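Local coordinates for protein cytolethal distending toxin subunit B (Escherichia coli, PDB 2F1N) that nicks DNA as the endonuclease subunit of a tripartite bacterial toxin and very probably causes the DNA damage that arrests intoxicated cells in G2/M, at residues F16-W21 / D141-A146; K33-V38 / L80-S85; A191-N196 / S205-P210; A212-S217 / A239-G244. All coordinates share one frame; numbering follows the deposited sequence.

Interaction 1: F16-W21 / D141-A146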
loop_
_atom_site.group_PDB
_atom_site.type_symbol
_atom_site.label_atom_id
_atom_site.label_comp_id
_atom_site.label_asym_id
_atom_site.label_seq_id
_atom_site.Cartn_x
_atom_site.Cartn_y
_atom_site.Cartn_z
ATOM N N PHE A 16 9.157 -8.678 -6.992
ATOM C CA PHE A 16 7.749 -8.613 -6.559
ATOM C C PHE A 16 6.812 -7.997 -7.618
ATOM O O PHE A 16 7.191 -7.031 -8.283
ATOM C CB PHE A 16 7.627 -7.730 -5.317
ATOM C CG PHE A 16 8.342 -8.254 -4.087
ATOM C CD1 PHE A 16 9.713 -8.099 -3.943
ATOM C CD2 PHE A 16 7.625 -8.876 -3.066
ATOM C CE1 PHE A 16 10.372 -8.572 -2.803
ATOM C CE2 PHE A 16 8.262 -9.356 -1.916
ATOM C CZ PHE A 16 9.640 -9.209 -1.785
ATOM N N ARG A 17 5.591 -8.536 -7.742
ATOM C CA ARG A 17 4.478 -7.822 -8.393
ATOM C C ARG A 17 3.657 -7.267 -7.238
ATOM O O ARG A 17 3.262 -8.018 -6.357
ATOM C CB ARG A 17 3.588 -8.782 -9.179
ATOM C CG ARG A 17 4.185 -9.302 -10.457
ATOM C CD ARG A 17 3.258 -10.263 -11.196
ATOM N NE ARG A 17 1.836 -9.858 -11.190
ATOM C CZ ARG A 17 1.304 -9.003 -12.058
ATOM N NH1 ARG A 17 2.071 -8.471 -13.004
ATOM N NH2 ARG A 17 0.013 -8.684 -12.004
ATOM N N VAL A 18 3.455 -5.951 -7.223
ATOM C CA VAL A 18 2.679 -5.343 -6.149
ATOM C C VAL A 18 1.579 -4.493 -6.780
ATOM O O VAL A 18 1.550 -4.263 -7.998
ATOM C CB VAL A 18 3.567 -4.489 -5.198
ATOM C CG1 VAL A 18 4.777 -5.324 -4.660
ATOM C CG2 VAL A 18 4.095 -3.261 -5.904
ATOM N N ALA A 19 0.636 -4.048 -5.962
ATOM C CA ALA A 19 -0.430 -3.170 -6.481
ATOM C C ALA A 19 -1.063 -2.371 -5.359
ATOM O O ALA A 19 -0.801 -2.600 -4.180
ATOM C CB ALA A 19 -1.549 -4.043 -7.189
ATOM N N THR A 20 -1.848 -1.365 -5.735
ATOM C CA THR A 20 -2.559 -0.573 -4.758
ATOM C C THR A 20 -3.997 -0.357 -5.261
ATOM O O THR A 20 -4.210 -0.215 -6.484
ATOM C CB THR A 20 -1.813 0.761 -4.548
ATOM O OG1 THR A 20 -2.563 1.579 -3.646
ATOM C CG2 THR A 20 -1.746 1.596 -5.848
ATOM N N TRP A 21 -4.965 -0.411 -4.344
ATOM C CA TRP A 21 -6.338 -0.147 -4.714
ATOM C C TRP A 21 -7.119 0.554 -3.596
ATOM O O TRP A 21 -7.149 0.087 -2.457
ATOM C CB TRP A 21 -7.001 -1.508 -5.058
ATOM C CG TRP A 21 -8.380 -1.340 -5.693
ATOM C CD1 TRP A 21 -8.804 -0.292 -6.463
ATOM C CD2 TRP A 21 -9.504 -2.224 -5.560
ATOM N NE1 TRP A 21 -10.127 -0.479 -6.839
ATOM C CE2 TRP A 21 -10.574 -1.658 -6.291
ATOM C CE3 TRP A 21 -9.713 -3.455 -4.905
ATOM C CZ2 TRP A 21 -11.829 -2.284 -6.391
ATOM C CZ3 TRP A 21 -10.944 -4.067 -4.987
ATOM C CH2 TRP A 21 -11.996 -3.484 -5.737
ATOM N N ASP A 141 13.075 -5.602 1.974
ATOM C CA ASP A 141 12.150 -4.690 1.308
ATOM C C ASP A 141 10.974 -4.369 2.236
ATOM O O ASP A 141 10.539 -5.234 2.983
ATOM C CB ASP A 141 11.604 -5.390 0.083
ATOM C CG ASP A 141 12.694 -5.771 -0.895
ATOM O OD1 ASP A 141 13.436 -4.890 -1.307
ATOM O OD2 ASP A 141 12.850 -6.918 -1.311
ATOM N N ALA A 142 10.504 -3.127 2.183
ATOM C CA ALA A 142 9.384 -2.717 3.007
ATOM C C ALA A 142 8.309 -2.145 2.093
ATOM O O ALA A 142 8.594 -1.408 1.135
ATOM C CB ALA A 142 9.863 -1.666 4.026
ATOM N N PHE A 143 7.033 -2.414 2.437
ATOM C CA PHE A 143 5.952 -1.934 1.599
ATOM C C PHE A 143 4.916 -1.276 2.504
ATOM O O PHE A 143 4.590 -1.848 3.537
ATOM C CB PHE A 143 5.302 -3.140 0.922
ATOM C CG PHE A 143 6.256 -3.894 0.039
ATOM C CD1 PHE A 143 6.435 -3.503 -1.291
ATOM C CD2 PHE A 143 6.988 -4.957 0.550
ATOM C CE1 PHE A 143 7.347 -4.198 -2.130
ATOM C CE2 PHE A 143 7.904 -5.662 -0.279
ATOM C CZ PHE A 143 8.049 -5.271 -1.600
ATOM N N PHE A 144 4.482 -0.061 2.124
ATOM C CA PHE A 144 3.491 0.709 2.896
ATOM C C PHE A 144 2.241 0.934 2.089
ATOM O O PHE A 144 2.279 1.021 0.859
ATOM C CB PHE A 144 4.035 2.088 3.297
ATOM C CG PHE A 144 5.138 2.024 4.343
ATOM C CD1 PHE A 144 6.410 1.609 3.994
ATOM C CD2 PHE A 144 4.843 2.247 5.681
ATOM C CE1 PHE A 144 7.456 1.522 4.984
ATOM C CE2 PHE A 144 5.833 2.170 6.666
ATOM C CZ PHE A 144 7.137 1.779 6.328
ATOM N N THR A 145 1.113 0.979 2.805
ATOM C CA THR A 145 -0.096 1.566 2.225
ATOM C C THR A 145 -0.378 2.986 2.780
ATOM O O THR A 145 -0.204 3.230 3.966
ATOM C CB THR A 145 -1.290 0.605 2.427
ATOM O OG1 THR A 145 -2.487 1.204 1.849
ATOM C CG2 THR A 145 -1.620 0.384 3.956
ATOM N N ALA A 146 -0.746 3.917 1.893
ATOM C CA ALA A 146 -0.936 5.329 2.283
ATOM C C ALA A 146 -2.223 5.874 1.704
ATOM O O ALA A 146 -2.653 5.477 0.594
ATOM C CB ALA A 146 0.190 6.204 1.813
#

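Interaction 2: K33-V38 / L80-S85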
loop_
_atom_site.group_PDB
_atom_site.type_symbol
_atom_site.label_atom_id
_atom_site.label_comp_id
_atom_site.label_asym_id
_atom_site.label_seq_id
_atom_site.Cartn_x
_atom_site.Cartn_y
_atom_site.Cartn_z
ATOM N N LYS A 33 -16.265 -6.904 -2.270
ATOM C CA LYS A 33 -15.022 -6.286 -2.685
ATOM C C LYS A 33 -13.834 -7.084 -2.181
ATOM O O LYS A 33 -12.853 -7.203 -2.915
ATOM C CB LYS A 33 -14.939 -4.845 -2.242
ATOM C CG LYS A 33 -15.789 -3.939 -3.143
ATOM C CD LYS A 33 -15.967 -2.568 -2.515
ATOM C CE LYS A 33 -16.744 -1.673 -3.506
ATOM N NZ LYS A 33 -16.829 -0.256 -3.079
ATOM N N TRP A 34 -13.918 -7.630 -0.961
ATOM C CA TRP A 34 -12.849 -8.535 -0.505
ATOM C C TRP A 34 -12.931 -9.934 -1.107
ATOM O O TRP A 34 -11.979 -10.382 -1.723
ATOM C CB TRP A 34 -12.803 -8.627 1.009
ATOM C CG TRP A 34 -12.082 -7.454 1.607
ATOM C CD1 TRP A 34 -12.630 -6.246 2.038
ATOM C CD2 TRP A 34 -10.677 -7.384 1.900
ATOM N NE1 TRP A 34 -11.632 -5.432 2.526
ATOM C CE2 TRP A 34 -10.433 -6.109 2.481
ATOM C CE3 TRP A 34 -9.597 -8.257 1.679
ATOM C CZ2 TRP A 34 -9.156 -5.680 2.864
ATOM C CZ3 TRP A 34 -8.330 -7.867 2.130
ATOM C CH2 TRP A 34 -8.122 -6.582 2.694
ATOM N N ASN A 35 -14.088 -10.615 -0.949
ATOM C CA ASN A 35 -14.162 -12.051 -1.318
ATOM C C ASN A 35 -14.096 -12.305 -2.805
ATOM O O ASN A 35 -13.626 -13.370 -3.220
ATOM C CB ASN A 35 -15.391 -12.790 -0.729
ATOM C CG ASN A 35 -15.257 -14.353 -0.808
ATOM O OD1 ASN A 35 -14.204 -14.951 -0.495
ATOM N ND2 ASN A 35 -16.350 -15.019 -1.230
ATOM N N ILE A 36 -14.529 -11.316 -3.592
ATOM C CA ILE A 36 -14.375 -11.401 -5.049
ATOM C C ILE A 36 -13.213 -10.590 -5.606
ATOM O O ILE A 36 -12.286 -11.166 -6.158
ATOM C CB ILE A 36 -15.711 -11.040 -5.777
ATOM C CG1 ILE A 36 -16.868 -11.776 -5.113
ATOM C CG2 ILE A 36 -15.601 -11.360 -7.289
ATOM C CD1 ILE A 36 -16.842 -13.258 -5.320
ATOM N N ASN A 37 -13.234 -9.272 -5.435
ATOM C CA ASN A 37 -12.293 -8.401 -6.151
ATOM C C ASN A 37 -10.879 -8.441 -5.597
ATOM O O ASN A 37 -9.940 -8.641 -6.343
ATOM C CB ASN A 37 -12.812 -6.983 -6.227
ATOM C CG ASN A 37 -14.228 -6.934 -6.813
ATOM O OD1 ASN A 37 -14.460 -7.389 -7.951
ATOM N ND2 ASN A 37 -15.160 -6.424 -6.054
ATOM N N VAL A 38 -10.708 -8.290 -4.286
ATOM C CA VAL A 38 -9.344 -8.464 -3.750
ATOM C C VAL A 38 -8.803 -9.882 -3.973
ATOM O O VAL A 38 -7.624 -10.052 -4.333
ATOM C CB VAL A 38 -9.301 -8.115 -2.216
ATOM C CG1 VAL A 38 -7.973 -8.581 -1.641
ATOM C CG2 VAL A 38 -9.525 -6.586 -1.957
ATOM N N LEU A 80 -4.074 -10.922 10.225
ATOM C CA LEU A 80 -5.058 -11.979 10.005
ATOM C C LEU A 80 -4.566 -12.992 8.974
ATOM O O LEU A 80 -3.851 -12.623 8.039
ATOM C CB LEU A 80 -6.422 -11.381 9.548
ATOM C CG LEU A 80 -6.772 -9.963 10.050
ATOM C CD1 LEU A 80 -7.864 -9.317 9.146
ATOM C CD2 LEU A 80 -7.253 -10.011 11.494
ATOM N N ILE A 81 -4.915 -14.270 9.152
ATOM C CA ILE A 81 -4.666 -15.229 8.115
ATOM C C ILE A 81 -5.957 -15.489 7.370
ATOM O O ILE A 81 -7.022 -15.680 7.976
ATOM C CB ILE A 81 -4.002 -16.547 8.673
ATOM C CG1 ILE A 81 -2.545 -16.242 8.984
ATOM C CG2 ILE A 81 -3.968 -17.680 7.604
ATOM C CD1 ILE A 81 -1.761 -17.350 9.765
ATOM N N TRP A 82 -5.845 -15.517 6.045
ATOM C CA TRP A 82 -7.025 -15.675 5.185
ATOM C C TRP A 82 -6.787 -16.897 4.330
ATOM O O TRP A 82 -5.933 -16.917 3.420
ATOM C CB TRP A 82 -7.247 -14.398 4.346
ATOM C CG TRP A 82 -8.498 -14.352 3.492
ATOM C CD1 TRP A 82 -9.659 -15.099 3.632
ATOM C CD2 TRP A 82 -8.703 -13.486 2.372
ATOM N NE1 TRP A 82 -10.568 -14.724 2.660
ATOM C CE2 TRP A 82 -10.013 -13.726 1.887
ATOM C CE3 TRP A 82 -7.917 -12.497 1.751
ATOM C CZ2 TRP A 82 -10.540 -13.041 0.770
ATOM C CZ3 TRP A 82 -8.463 -11.774 0.647
ATOM C CH2 TRP A 82 -9.767 -12.061 0.191
ATOM N N ASN A 83 -7.548 -17.958 4.647
ATOM C CA ASN A 83 -7.382 -19.234 3.930
ATOM C C ASN A 83 -8.175 -19.147 2.644
ATOM O O ASN A 83 -9.367 -18.871 2.692
ATOM C CB ASN A 83 -7.876 -20.413 4.792
ATOM C CG ASN A 83 -7.478 -21.788 4.215
ATOM O OD1 ASN A 83 -7.300 -21.944 3.020
ATOM N ND2 ASN A 83 -7.353 -22.783 5.085
ATOM N N LEU A 84 -7.527 -19.346 1.499
ATOM C CA LEU A 84 -8.173 -19.067 0.209
ATOM C C LEU A 84 -8.622 -20.342 -0.499
ATOM O O LEU A 84 -9.461 -20.293 -1.402
ATOM C CB LEU A 84 -7.224 -18.287 -0.718
ATOM C CG LEU A 84 -6.826 -16.872 -0.282
ATOM C CD1 LEU A 84 -5.842 -16.256 -1.241
ATOM C CD2 LEU A 84 -8.086 -15.964 -0.182
ATOM N N SER A 85 -8.020 -21.469 -0.122
ATOM C CA SER A 85 -8.256 -22.774 -0.780
ATOM C C SER A 85 -7.279 -23.772 -0.197
ATOM O O SER A 85 -6.307 -23.376 0.427
ATOM C CB SER A 85 -8.030 -22.699 -2.306
ATOM O OG SER A 85 -8.283 -23.954 -2.959
HETATM O O HOH W 1 -13.219 -15.562 1.856
#

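Interaction 3: A191-N196 / S205-P210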
loop_
_atom_site.group_PDB
_atom_site.type_symbol
_atom_site.label_atom_id
_atom_site.label_comp_id
_atom_site.label_asym_id
_atom_site.label_seq_id
_atom_site.Cartn_x
_atom_site.Cartn_y
_atom_site.Cartn_z
ATOM N N ALA A 191 3.704 14.468 -10.548
ATOM C CA ALA A 191 4.597 15.630 -10.587
ATOM C C ALA A 191 4.340 16.626 -9.461
ATOM O O ALA A 191 5.279 17.303 -8.991
ATOM C CB ALA A 191 4.527 16.335 -11.973
ATOM N N ASP A 192 3.065 16.734 -9.026
ATOM C CA ASP A 192 2.731 17.584 -7.915
ATOM C C ASP A 192 3.333 17.122 -6.596
ATOM O O ASP A 192 3.719 17.934 -5.781
ATOM C CB ASP A 192 1.211 17.721 -7.770
ATOM C CG ASP A 192 0.836 18.816 -6.852
ATOM O OD1 ASP A 192 1.098 20.001 -7.200
ATOM O OD2 ASP A 192 0.275 18.637 -5.755
ATOM N N LEU A 193 3.391 15.807 -6.380
ATOM C CA LEU A 193 4.112 15.288 -5.234
ATOM C C LEU A 193 5.646 15.526 -5.379
ATOM O O LEU A 193 6.265 16.005 -4.434
ATOM C CB LEU A 193 3.864 13.780 -5.144
ATOM C CG LEU A 193 4.589 13.049 -4.016
ATOM C CD1 LEU A 193 4.269 13.662 -2.602
ATOM C CD2 LEU A 193 4.138 11.571 -4.109
ATOM N N GLU A 194 6.212 15.200 -6.540
ATOM C CA GLU A 194 7.679 15.209 -6.723
ATOM C C GLU A 194 8.253 16.591 -6.416
ATOM O O GLU A 194 9.257 16.708 -5.684
ATOM C CB GLU A 194 8.050 14.765 -8.160
ATOM C CG GLU A 194 9.545 14.864 -8.483
ATOM C CD GLU A 194 10.399 13.849 -7.734
ATOM O OE1 GLU A 194 9.843 12.969 -7.029
ATOM O OE2 GLU A 194 11.653 13.928 -7.854
ATOM N N MET A 195 7.585 17.635 -6.928
ATOM C CA MET A 195 8.072 19.032 -6.798
ATOM C C MET A 195 7.984 19.606 -5.375
ATOM O O MET A 195 8.576 20.655 -5.076
ATOM C CB MET A 195 7.440 19.977 -7.830
ATOM C CG MET A 195 6.126 20.630 -7.374
ATOM S SD MET A 195 5.166 21.364 -8.721
ATOM C CE MET A 195 5.494 23.042 -8.615
ATOM N N ASN A 196 7.218 18.925 -4.526
ATOM C CA ASN A 196 7.014 19.295 -3.142
ATOM C C ASN A 196 7.765 18.420 -2.128
ATOM O O ASN A 196 7.582 18.552 -0.926
ATOM C CB ASN A 196 5.505 19.430 -2.879
ATOM C CG ASN A 196 4.963 20.696 -3.522
ATOM O OD1 ASN A 196 5.343 21.777 -3.089
ATOM N ND2 ASN A 196 4.123 20.577 -4.564
ATOM N N SER A 205 14.545 8.730 -4.004
ATOM C CA SER A 205 13.362 8.007 -4.394
ATOM C C SER A 205 12.999 8.241 -5.852
ATOM O O SER A 205 13.565 9.103 -6.535
ATOM C CB SER A 205 12.164 8.431 -3.506
ATOM O OG SER A 205 11.910 9.809 -3.712
ATOM N N GLU A 206 12.032 7.476 -6.334
ATOM C CA GLU A 206 11.468 7.703 -7.669
ATOM C C GLU A 206 9.970 7.455 -7.576
ATOM O O GLU A 206 9.512 6.561 -6.848
ATOM C CB GLU A 206 12.117 6.734 -8.686
ATOM C CG GLU A 206 11.940 5.272 -8.358
ATOM C CD GLU A 206 12.725 4.338 -9.273
ATOM O OE1 GLU A 206 13.376 4.832 -10.220
ATOM O OE2 GLU A 206 12.644 3.102 -9.043
ATOM N N ILE A 207 9.213 8.247 -8.313
ATOM C CA ILE A 207 7.764 8.044 -8.356
ATOM C C ILE A 207 7.467 7.124 -9.528
ATOM O O ILE A 207 7.964 7.353 -10.621
ATOM C CB ILE A 207 7.059 9.398 -8.444
ATOM C CG1 ILE A 207 7.336 10.205 -7.142
ATOM C CG2 ILE A 207 5.568 9.203 -8.647
ATOM C CD1 ILE A 207 6.713 11.562 -7.126
ATOM N N ILE A 208 6.687 6.065 -9.295
ATOM C CA ILE A 208 6.310 5.124 -10.364
ATOM C C ILE A 208 4.801 5.230 -10.560
ATOM O O ILE A 208 4.028 4.768 -9.729
ATOM C CB ILE A 208 6.773 3.673 -9.997
ATOM C CG1 ILE A 208 8.246 3.676 -9.605
ATOM C CG2 ILE A 208 6.562 2.655 -11.156
ATOM C CD1 ILE A 208 8.611 2.543 -8.693
ATOM N N SER A 209 4.378 5.821 -11.675
ATOM C CA SER A 209 2.953 6.123 -11.881
ATOM C C SER A 209 2.534 5.691 -13.257
ATOM O O SER A 209 3.360 5.689 -14.183
ATOM C CB SER A 209 2.656 7.618 -11.695
ATOM O OG SER A 209 3.546 8.380 -12.480
ATOM N N PRO A 210 1.253 5.331 -13.410
ATOM C CA PRO A 210 0.771 4.884 -14.725
ATOM C C PRO A 210 0.501 6.090 -15.639
ATOM O O PRO A 210 0.265 7.204 -15.205
ATOM C CB PRO A 210 -0.514 4.121 -14.394
ATOM C CG PRO A 210 -1.083 4.828 -13.182
ATOM C CD PRO A 210 0.173 5.321 -12.398
HETATM O O HOH W 2 11.378 10.934 -6.144
#

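Interaction 4: A212-S217 / A239-G244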
loop_
_atom_site.group_PDB
_atom_site.type_symbol
_atom_site.label_atom_id
_atom_site.label_comp_id
_atom_site.label_asym_id
_atom_site.label_seq_id
_atom_site.Cartn_x
_atom_site.Cartn_y
_atom_site.Cartn_z
ATOM N N ALA A 212 -2.078 6.539 -17.398
ATOM C CA ALA A 212 -3.507 6.776 -17.445
ATOM C C ALA A 212 -4.037 7.296 -16.131
ATOM O O ALA A 212 -3.329 7.235 -15.122
ATOM C CB ALA A 212 -4.217 5.474 -17.841
ATOM N N ALA A 213 -5.286 7.777 -16.148
ATOM C CA ALA A 213 -5.980 8.171 -14.961
ATOM C C ALA A 213 -6.273 6.947 -14.102
ATOM O O ALA A 213 -6.410 5.813 -14.645
ATOM C CB ALA A 213 -7.267 8.831 -15.328
ATOM N N THR A 214 -6.343 7.170 -12.790
ATOM C CA THR A 214 -6.557 6.055 -11.854
ATOM C C THR A 214 -7.897 6.189 -11.166
ATOM O O THR A 214 -8.261 5.361 -10.316
ATOM C CB THR A 214 -5.448 5.946 -10.760
ATOM O OG1 THR A 214 -5.503 7.094 -9.910
ATOM C CG2 THR A 214 -4.080 5.940 -11.348
ATOM N N GLN A 215 -8.632 7.220 -11.544
ATOM C CA GLN A 215 -9.984 7.371 -11.074
ATOM C C GLN A 215 -10.870 7.952 -12.164
ATOM O O GLN A 215 -10.405 8.261 -13.262
ATOM C CB GLN A 215 -10.105 8.096 -9.711
ATOM C CG GLN A 215 -9.385 9.422 -9.554
ATOM C CD GLN A 215 -10.193 10.377 -8.631
ATOM O OE1 GLN A 215 -10.615 10.007 -7.513
ATOM N NE2 GLN A 215 -10.412 11.567 -9.091
ATOM N N THR A 216 -12.156 8.027 -11.882
ATOM C CA THR A 216 -13.113 8.294 -12.967
ATOM C C THR A 216 -13.141 9.770 -13.362
ATOM O O THR A 216 -13.941 10.173 -14.237
ATOM C CB THR A 216 -14.526 7.873 -12.530
ATOM O OG1 THR A 216 -14.770 8.395 -11.232
ATOM C CG2 THR A 216 -14.612 6.352 -12.335
ATOM N N SER A 217 -12.340 10.592 -12.692
ATOM C CA SER A 217 -12.360 12.036 -12.939
ATOM C C SER A 217 -11.109 12.437 -13.737
ATOM O O SER A 217 -10.743 13.615 -13.798
ATOM C CB SER A 217 -12.455 12.786 -11.615
ATOM O OG SER A 217 -13.809 12.808 -11.156
ATOM N N ALA A 239 4.411 1.224 -13.666
ATOM C CA ALA A 239 3.025 1.099 -13.151
ATOM C C ALA A 239 2.016 1.023 -14.292
ATOM O O ALA A 239 2.192 1.682 -15.325
ATOM C CB ALA A 239 2.703 2.323 -12.295
ATOM N N GLY A 240 0.937 0.268 -14.111
ATOM C CA GLY A 240 -0.123 0.266 -15.107
ATOM C C GLY A 240 -1.470 0.048 -14.465
ATOM O O GLY A 240 -1.538 -0.296 -13.273
ATOM N N ILE A 241 -2.543 0.243 -15.238
ATOM C CA ILE A 241 -3.877 0.051 -14.677
ATOM C C ILE A 241 -4.210 -1.438 -14.765
ATOM O O ILE A 241 -4.180 -2.014 -15.871
ATOM C CB ILE A 241 -4.920 0.887 -15.445
ATOM C CG1 ILE A 241 -4.544 2.376 -15.516
ATOM C CG2 ILE A 241 -6.316 0.691 -14.757
ATOM C CD1 ILE A 241 -4.188 3.014 -14.126
ATOM N N VAL A 242 -4.444 -2.103 -13.614
ATOM C CA VAL A 242 -4.814 -3.506 -13.668
ATOM C C VAL A 242 -6.265 -3.510 -14.213
ATOM O O VAL A 242 -7.093 -2.749 -13.740
ATOM C CB VAL A 242 -4.835 -4.208 -12.283
ATOM C CG1 VAL A 242 -5.126 -5.704 -12.476
ATOM C CG2 VAL A 242 -3.503 -4.014 -11.537
ATOM N N TYR A 243 -6.555 -4.373 -15.171
ATOM C CA TYR A 243 -7.851 -4.338 -15.870
ATOM C C TYR A 243 -8.077 -3.093 -16.744
ATOM O O TYR A 243 -9.225 -2.755 -17.051
ATOM C CB TYR A 243 -9.050 -4.513 -14.874
ATOM C CG TYR A 243 -8.817 -5.589 -13.819
ATOM C CD1 TYR A 243 -8.371 -6.856 -14.175
ATOM C CD2 TYR A 243 -9.018 -5.310 -12.460
ATOM C CE1 TYR A 243 -8.140 -7.858 -13.196
ATOM C CE2 TYR A 243 -8.798 -6.281 -11.494
ATOM C CZ TYR A 243 -8.358 -7.544 -11.855
ATOM O OH TYR A 243 -8.134 -8.507 -10.886
ATOM N N GLY A 244 -7.012 -2.391 -17.137
ATOM C CA GLY A 244 -7.168 -1.204 -17.956
ATOM C C GLY A 244 -7.809 -1.519 -19.298
ATOM O O GLY A 244 -8.477 -0.658 -19.895
#

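Interaction 1: F16-W21 / D141-A146
Phe-143 points an edge of its ring at the flat face of Phe-16, an edge-to-face aromatic pair with centroids 5.0 Å apart and planes inclined at 55°. The leading atom is Phe-143 CZ, which stands over the middle of the Phe-16 ring and lies 3.9 Å from Phe-16 CG. Beside it, Val-18 brings a methyl to the Phe-143 ring, CG1 coming within 3.8 Å of Phe-143 CE1. Asp-141 approaches Phe-16 near CE1: its OD2 comes up obliquely to the ring, 3.3 Å from Phe-16 CE1, with carboxylate and ring planes almost perpendicular. Phe-143 has CG anti to its carbonyl carbon (chi1 -61°), which sends the ring across the gap to Phe-16 and Val-18. Large flat rings and a branched valine suit a place where the CA atoms of Val-18 and Phe-143 stay 9.1 Å apart and side chains make the contact. The contact lies between the two mixed sheets of the DNase I-like sandwich: strand 18-25 belongs to one and strand 141-147 to the other. Ile-50 of strand 50-56 touches both phenylalanines, while Met-181 of strand 179-183 packs on Val-18.

Interaction 2: K33-V38 / L80-S85
With CG anti to its backbone N (chi1 -175°), Trp-82 extends its indole from strand 78-83 to helix 31-42, while Trp-34 has CG anti to the carbonyl carbon (chi1 -81°) and turns its own indole to meet it. The result is an offset edge-to-face pair: the edge of Trp-34 addresses the face of Trp-82, the six-membered rings 5.9 Å apart at their centroids and their planes at 69°. Between the two rings the closest atoms are Trp-34 CE3 and Trp-82 CZ3, 3.8 Å apart. The rim of Trp-82 also meets the helix directly, CH2 lying 3.4 Å from the carbonyl O of Trp-34, and Val-38 sets CG1 4.0 Å from CZ3 of Trp-82. One methyl of Leu-84 lies over the middle of a Trp-82 face. A long, flat indole suits this site because it reaches well across the gap between axes 12.3 Å apart and still offers a polar N-H. Water 1 uses that group: it accepts from Trp-82 NE1 at 2.9 Å and donates to Asn-35 OD1 at 2.6 Å. Arg-39 also binds Asn-35 OD1, and Trp-34 NE1 is taken by the carbonyl of Ala-56. Helix 31-42 is thus fastened to strand 78-83 of the eight-stranded sheet of the DNase I-like fold by aromatic packing and a water-mediated link to exposed Asn-35, which lets the indole be buried with its N-H satisfied.

Interaction 3: A191-N196 / S205-P210
Ile-207 runs its side chain out from strand 205-208 and past that of Glu-194, the two lying alongside each other in opposite directions. Its terminal methyl CD1 sits 3.6 Å from Glu-194 CB and 3.4 Å from Glu-194 OE1, so it touches both the aliphatic base and the acid end of the glutamate. A bend at chi2 (69°) folds the Glu-194 chain back to make this possible. Leu-193 meets the same methyl obliquely, its CD2 being 4.0 Å from Ile-207 CD1. An isoleucine with CD1 extended (chi2 179°) suits the place, one methyl serving two successive helical residues. The polar end of Glu-194 is linked to the strand through water 2, which donates to Glu-194 OE1 and to Ser-205 OG, each at 2.7 Å; Ser-205 OG also hydrogen-bonds Val-201 O, and Arg-202 makes a long, weak ion pair with Glu-194. Asn-196 ND2 bonds almost straight to Asp-192 O at 2.9 Å, tying Asn-196 back to the helical turn at Asp-192. The segment 191-196 belongs to the nuclear localization signal. Here it forms part of a short helix laid against the outermost strand of the six-stranded sheet, where Tyr-223 of strand 222-228 touches both Leu-193 and Ile-207; Leu-193 also touches Ala-156 and Pro-157 of helix 156-168.

Interaction 4: A212-S217 / A239-G244
Residues 212-217 form an irregular loop that passes the end of strand 237-241, approaching most closely where the CA atoms of Thr-214 and Ile-241 stand 7.2 Å apart. Just there the strand gives way to a type II beta turn from Ile-241 to Gly-244, closed by the bond from Gly-244 N to Ile-241 O at 3.1 Å. Tyr-243 occupies the third position of that turn with a positive phi of 67°, the conformation a type II turn requires there. Ile-241 carries the contact: a chi1 of -54° swings CG1 to the side of its backbone N and sets it beside the methyl of Ala-212, whose CB packs on CG1 of Ile-241 at 3.9 Å. Farther out, Ile-241 CD1 lies 3.6 Å from the carbonyl O of Ala-213. In the DNase I-like sandwich, strand 237-241 is an outermost strand of the eight-stranded sheet, whereas the loop connects strands 205-208 and 222-228 of the other, so Ile-241 packs at the margin where a loop of one sheet meets the edge strand of the other. Thr-214 adds its CG2, 4.0 Å from Ile-241 CD1, with the two side chains crossing at about a right angle. A threonine fits because its two branches divide the work: the methyl faces the isoleucine while OG1 is engaged by Asp-222 and the backbone N of Leu-221. Val-257, on the adjacent strand 257-261, touches both Thr-214 and Ile-241.

Overall arrangement
From the N terminus, interaction 1 closes the widest loop, bringing strand 18-25 of the eight-stranded sheet against strand 141-147 of the six-stranded one near the middle of the molecule. Interaction 2 is nested inside that loop and fastens helix 31-42 to strand 78-83 of the eight-stranded sheet; the two contacts meet where Trp-21 packs on Asn-37 and Val-38. Interactions 3 and 4 follow in series. Interaction 3 closes a short loop at the margin of the six-stranded sheet, and interaction 4 joins the 212-217 loop to strand 237-241 of the eight-stranded sheet. These two also touch, through Ser-209 and Pro-210 against Ala-239, and Pro-210 against Ile-241. Interactions 2 and 3 lie on opposite sides of the chain's centre.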